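Local atomic coordinates of SusD homolog (Bacteroides thetaiotaomicron VPI-5482, PDB entry 3IV0), a protein that is of unknown function but, as a SusD-family outer-membrane protein, probably binds sugars at the bacterial surface. Residues 39-44 and 91-96; 32-37 and 266-271. All blocks are in the same frame, centred on the assembly; numbering follows the deposited sequence. Where two conformers were deposited one is given.

Contact 1 (39-44 and 91-96); sequences SQRPFL and QWDVFY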
# COMPACT_ATOMS: atom_id res chain seq x y z
N SER A 39 -12.33 3.94 -3.21
CA SER A 39 -13.53 4.69 -3.53
C SER A 39 -14.80 3.88 -3.51
O SER A 39 -15.86 4.46 -3.26
CB SER A 39 -13.36 5.47 -4.83
OG SER A 39 -12.40 6.49 -4.69
N GLN A 40 -14.72 2.58 -3.76
CA GLN A 40 -15.90 1.72 -3.68
C GLN A 40 -15.80 0.71 -2.53
O GLN A 40 -16.77 0.03 -2.25
CB GLN A 40 -16.14 0.99 -5.02
CG GLN A 40 -16.56 1.95 -6.17
CD GLN A 40 -16.80 1.29 -7.57
OE1 GLN A 40 -16.26 0.23 -7.91
NE2 GLN A 40 -17.59 1.97 -8.40
N ARG A 41 -14.58 0.54 -1.98
CA ARG A 41 -14.28 -0.36 -0.84
C ARG A 41 -13.19 0.28 0.01
O ARG A 41 -12.27 0.89 -0.54
CB ARG A 41 -13.70 -1.71 -1.29
CG ARG A 41 -14.61 -2.61 -2.03
CD ARG A 41 -14.60 -2.32 -3.54
NE ARG A 41 -15.61 -3.10 -4.26
CZ ARG A 41 -15.44 -4.36 -4.64
NH1 ARG A 41 -14.29 -4.98 -4.38
NH2 ARG A 41 -16.41 -5.03 -5.27
N PRO A 42 -13.25 0.12 1.34
CA PRO A 42 -12.10 0.51 2.17
C PRO A 42 -11.04 -0.59 2.24
O PRO A 42 -10.55 -0.94 3.32
CB PRO A 42 -12.76 0.76 3.51
CG PRO A 42 -13.84 -0.25 3.57
CD PRO A 42 -14.36 -0.36 2.17
N PHE A 43 -10.70 -1.12 1.09
CA PHE A 43 -9.81 -2.27 1.00
C PHE A 43 -8.45 -2.01 1.58
O PHE A 43 -7.96 -2.80 2.38
CB PHE A 43 -9.68 -2.68 -0.49
CG PHE A 43 -8.61 -3.70 -0.78
CD1 PHE A 43 -7.28 -3.30 -0.95
CD2 PHE A 43 -8.93 -5.03 -0.92
CE1 PHE A 43 -6.31 -4.24 -1.23
CE2 PHE A 43 -7.95 -5.97 -1.25
CZ PHE A 43 -6.64 -5.57 -1.37
N LEU A 44 -7.80 -0.92 1.18
CA LEU A 44 -6.41 -0.70 1.60
C LEU A 44 -6.31 -0.49 3.09
O LEU A 44 -5.40 -1.07 3.73
CB LEU A 44 -5.78 0.44 0.80
CG LEU A 44 -4.29 0.67 1.01
CD1 LEU A 44 -3.48 -0.62 0.91
CD2 LEU A 44 -3.86 1.65 -0.06
N GLN A 91 -14.16 -9.43 -2.59
CA GLN A 91 -14.39 -9.58 -4.02
C GLN A 91 -13.31 -8.93 -4.83
O GLN A 91 -13.08 -7.72 -4.72
CB GLN A 91 -15.76 -9.00 -4.40
CG GLN A 91 -16.90 -9.79 -3.78
CD GLN A 91 -18.23 -9.12 -3.88
OE1 GLN A 91 -18.62 -8.63 -4.94
NE2 GLN A 91 -18.94 -9.06 -2.78
N TRP A 92 -12.65 -9.72 -5.65
CA TRP A 92 -11.58 -9.22 -6.50
C TRP A 92 -12.04 -8.65 -7.83
O TRP A 92 -11.24 -8.24 -8.66
CB TRP A 92 -10.47 -10.28 -6.67
CG TRP A 92 -10.92 -11.60 -7.18
CD1 TRP A 92 -11.94 -11.84 -8.08
CD2 TRP A 92 -10.41 -12.86 -6.79
NE1 TRP A 92 -12.03 -13.19 -8.29
CE2 TRP A 92 -11.12 -13.84 -7.52
CE3 TRP A 92 -9.38 -13.26 -5.92
CZ2 TRP A 92 -10.87 -15.19 -7.36
CZ3 TRP A 92 -9.13 -14.62 -5.77
CH2 TRP A 92 -9.87 -15.56 -6.49
N ASP A 93 -13.36 -8.55 -8.02
CA ASP A 93 -13.93 -8.10 -9.30
C ASP A 93 -13.42 -6.77 -9.80
O ASP A 93 -13.14 -6.65 -11.00
CB ASP A 93 -15.50 -8.09 -9.26
CG ASP A 93 -16.08 -7.13 -8.23
OD1 ASP A 93 -15.48 -6.93 -7.15
OD2 ASP A 93 -17.18 -6.55 -8.48
N VAL A 94 -13.32 -5.76 -8.95
CA VAL A 94 -12.92 -4.45 -9.43
C VAL A 94 -11.45 -4.42 -9.81
O VAL A 94 -11.08 -3.83 -10.82
CB VAL A 94 -13.25 -3.36 -8.43
CG1 VAL A 94 -12.85 -1.98 -9.00
CG2 VAL A 94 -14.76 -3.40 -8.09
N PHE A 95 -10.59 -5.11 -9.07
CA PHE A 95 -9.20 -5.26 -9.51
C PHE A 95 -9.14 -5.96 -10.87
O PHE A 95 -8.32 -5.58 -11.72
CB PHE A 95 -8.38 -6.08 -8.50
CG PHE A 95 -8.08 -5.35 -7.22
CD1 PHE A 95 -7.14 -4.33 -7.20
CD2 PHE A 95 -8.68 -5.73 -6.02
CE1 PHE A 95 -6.86 -3.68 -6.01
CE2 PHE A 95 -8.38 -5.07 -4.86
CZ PHE A 95 -7.48 -4.09 -4.86
N TYR A 96 -9.96 -7.01 -11.07
CA TYR A 96 -9.92 -7.65 -12.39
C TYR A 96 -10.49 -6.76 -13.52
O TYR A 96 -10.07 -6.93 -14.67
CB TYR A 96 -10.61 -9.03 -12.37
CG TYR A 96 -9.69 -10.11 -11.86
CD1 TYR A 96 -8.64 -10.57 -12.63
CD2 TYR A 96 -9.83 -10.61 -10.60
CE1 TYR A 96 -7.78 -11.49 -12.15
CE2 TYR A 96 -8.98 -11.55 -10.11
CZ TYR A 96 -7.97 -12.00 -10.89
OH TYR A 96 -7.12 -12.94 -10.34
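The link between the helices 19-39 and 43-50, turning through an inverse gamma turn centred on Pro42, passes the start of helix 93-108 with the closest CA atoms, those of Gln40 and Val94, 8.9 Å apart, so the backbones do not meet and side chains bridge the gap, one of them reaching a backbone carbonyl. The contact thus joins the turn after the first long helix to the N-terminal end of helix 93-108 in the largely helical SusD-type fold. Arg41 carries the polar half. Its chain leaves with CG beside the backbone N and bends at chi2 (87°), which sends the guanidinium to that helix end. There NH1 donates to Gln91 O at 3.0 Å, the oxygen lying in the guanidinium plane and the donor in the carbonyl plane. NH2 forms a salt bridge with Asp93 OD1 at 2.8 Å, meeting the syn lone pair of that oxygen, although the carboxylate is turned by 38° from the guanidinium plane and the bond is bent. Asp93 reaches it by holding CG in the crowded position between its backbone N and carbonyl carbon. Val94 meets the arginine tip to tip: CG2 sits over the centre of one guanidinium face, 3.6 Å from Arg41 CZ.

Deeper in, Phe43 and Phe95 form a T-shaped pair, centroids 4.9 Å apart and planes at 68°. The CE2–CZ edge of Phe95 points at the face of Phe43, with CZ above the ring centre. In the conformer given, two bonds and a methyl over one face hold the buried guanidinium in its rotation, and its charge is probably balanced by Asp93 and eased by the Gln91 carbonyl.

Contact 2 (32-37 and 266-271); sequences SFRNAT and FEIAQN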
# COMPACT_ATOMS: atom_id res chain seq x y z
N SER A 32 -10.37 2.33 -11.96
CA SER A 32 -10.77 1.06 -11.40
C SER A 32 -9.90 0.66 -10.22
O SER A 32 -10.43 0.17 -9.22
CB SER A 32 -10.80 -0.08 -12.43
OG SER A 32 -11.85 0.14 -13.38
N PHE A 33 -8.59 0.89 -10.29
CA PHE A 33 -7.73 0.58 -9.16
C PHE A 33 -8.12 1.44 -7.97
O PHE A 33 -8.17 0.95 -6.84
CB PHE A 33 -6.29 0.82 -9.54
CG PHE A 33 -5.32 0.40 -8.48
CD1 PHE A 33 -4.95 -0.94 -8.35
CD2 PHE A 33 -4.81 1.30 -7.60
CE1 PHE A 33 -4.04 -1.33 -7.36
CE2 PHE A 33 -3.92 0.91 -6.61
CZ PHE A 33 -3.56 -0.41 -6.50
N ARG A 34 -8.42 2.71 -8.19
CA ARG A 34 -8.87 3.59 -7.14
C ARG A 34 -10.17 3.07 -6.54
O ARG A 34 -10.38 3.10 -5.32
CB ARG A 34 -9.05 5.00 -7.67
CG ARG A 34 -9.71 5.94 -6.68
CD ARG A 34 -9.61 7.36 -7.14
NE ARG A 34 -10.22 7.55 -8.45
CZ ARG A 34 -9.98 8.60 -9.22
NH1 ARG A 34 -9.15 9.55 -8.84
NH2 ARG A 34 -10.60 8.68 -10.41
N ASN A 35 -11.12 2.66 -7.38
CA ASN A 35 -12.37 2.10 -6.87
C ASN A 35 -12.15 0.87 -6.00
O ASN A 35 -12.83 0.73 -4.97
CB ASN A 35 -13.32 1.79 -8.03
CG ASN A 35 -13.99 3.02 -8.58
OD1 ASN A 35 -14.11 4.02 -7.92
ND2 ASN A 35 -14.44 2.92 -9.84
N ALA A 36 -11.24 -0.01 -6.43
CA ALA A 36 -10.99 -1.25 -5.70
C ALA A 36 -10.35 -1.02 -4.35
O ALA A 36 -10.53 -1.85 -3.44
CB ALA A 36 -10.09 -2.12 -6.52
N THR A 37 -9.59 0.04 -4.20
CA THR A 37 -8.76 0.26 -3.01
C THR A 37 -9.31 1.27 -2.03
O THR A 37 -9.11 1.10 -0.82
CB THR A 37 -7.35 0.71 -3.43
OG1 THR A 37 -7.46 1.82 -4.30
CG2 THR A 37 -6.57 -0.43 -4.09
N PHE A 266 4.32 6.34 -5.63
CA PHE A 266 3.05 6.06 -6.33
C PHE A 266 1.95 6.44 -5.41
O PHE A 266 1.97 6.10 -4.21
CB PHE A 266 2.91 4.61 -6.83
CG PHE A 266 1.70 4.44 -7.68
CD1 PHE A 266 1.62 5.11 -8.90
CD2 PHE A 266 0.59 3.78 -7.22
CE1 PHE A 266 0.47 5.06 -9.65
CE2 PHE A 266 -0.58 3.74 -7.98
CZ PHE A 266 -0.62 4.39 -9.20
N GLU A 267 0.93 7.10 -5.94
CA GLU A 267 -0.21 7.63 -5.19
C GLU A 267 -1.49 7.39 -5.96
O GLU A 267 -1.48 7.38 -7.18
CB GLU A 267 -0.02 9.14 -4.94
CG GLU A 267 1.36 9.48 -4.42
CD GLU A 267 1.62 10.97 -4.32
OE1 GLU A 267 0.74 11.78 -4.65
OE2 GLU A 267 2.77 11.30 -3.93
N ILE A 268 -2.57 7.18 -5.22
CA ILE A 268 -3.92 7.10 -5.75
C ILE A 268 -4.53 8.48 -5.62
O ILE A 268 -4.52 9.08 -4.54
CB ILE A 268 -4.77 6.07 -4.96
CG1 ILE A 268 -4.16 4.66 -5.02
CG2 ILE A 268 -6.21 6.01 -5.51
CD1 ILE A 268 -4.62 3.69 -3.91
N ALA A 269 -5.04 9.05 -6.72
CA ALA A 269 -5.47 10.42 -6.75
C ALA A 269 -6.82 10.63 -6.07
O ALA A 269 -7.77 9.90 -6.33
CB ALA A 269 -5.58 10.88 -8.24
N GLN A 270 -6.88 11.63 -5.19
CA GLN A 270 -8.14 12.18 -4.73
C GLN A 270 -8.25 13.60 -5.28
O GLN A 270 -7.27 14.33 -5.34
CB GLN A 270 -8.22 12.23 -3.19
CG GLN A 270 -9.63 12.03 -2.68
CD GLN A 270 -9.79 12.10 -1.19
OE1 GLN A 270 -8.86 12.43 -0.42
NE2 GLN A 270 -10.97 11.79 -0.75
N ASN A 271 -9.44 13.96 -5.67
CA ASN A 271 -9.69 15.32 -6.14
C ASN A 271 -11.14 15.69 -5.80
O ASN A 271 -12.07 15.44 -6.59
CB ASN A 271 -9.35 15.45 -7.62
CG ASN A 271 -9.31 16.89 -8.07
OD1 ASN A 271 -10.00 17.73 -7.50
ND2 ASN A 271 -8.46 17.19 -9.05
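Helix 19-39, near its C-terminal end and widened by a pi-type turn at 35-37, packs against the end of strand 264-268, the CA atoms of Arg34 and Ile268 coming within 6.2 Å. The strand belongs to a two-stranded antiparallel sheet, 264-268 with 362-366, in the largely helical SusD-type fold. Ile268 fills the junction with both branches. Its CG2 lies against the aliphatic stem of Arg34, 3.7 Å from CG, while CD1 extends to Phe33 CE2 at 3.9 Å, the two side chains crossing at about a right angle. Arg34 runs extended from the helix, CG anti to the backbone N, then bends at chi3 (58°) so that NH1 donates to Ala269 O at 2.9 Å. The bond is nearly straight (164°) and lies in the guanidinium plane, yet the donor stands above the carbonyl plane. Arg34 NH2 is held by Glu276 in a salt bridge and by Asn31. An alanine in place of Arg34 would probably loosen the chain after the strand, losing the bond to Ala269 O, the salt bridge to Glu276 and the CG and CD contacts with Ile268 CG2. Thr37 OG1 donates to Phe33 O at 2.8 Å and also meets Ile268 CD1 tip to tip, 3.4 Å away.

Overall arrangement
The two contacts lie on the same side of the chain's centre, their centres about 10 Å apart, and helix 19-39 joins them: its last turns supply 32-37 to contact 2, and the chain then runs directly into 39-44 of contact 1. Along the sequence contact 1 is nested inside the much longer loop closed by contact 2, which brings 266-271 back to the N-terminal region. Ser39 N and Gln40 N probably donate to Arg34 O and Asn35 O, and Val94 CG1 packs on Ser32 O. Helix 117-142 also touches both, with Phe137 stacked edge-to-face on Phe33. Helix 19-39 is thereby set between helix 93-108 and the small sheet, joining distant parts of the chain.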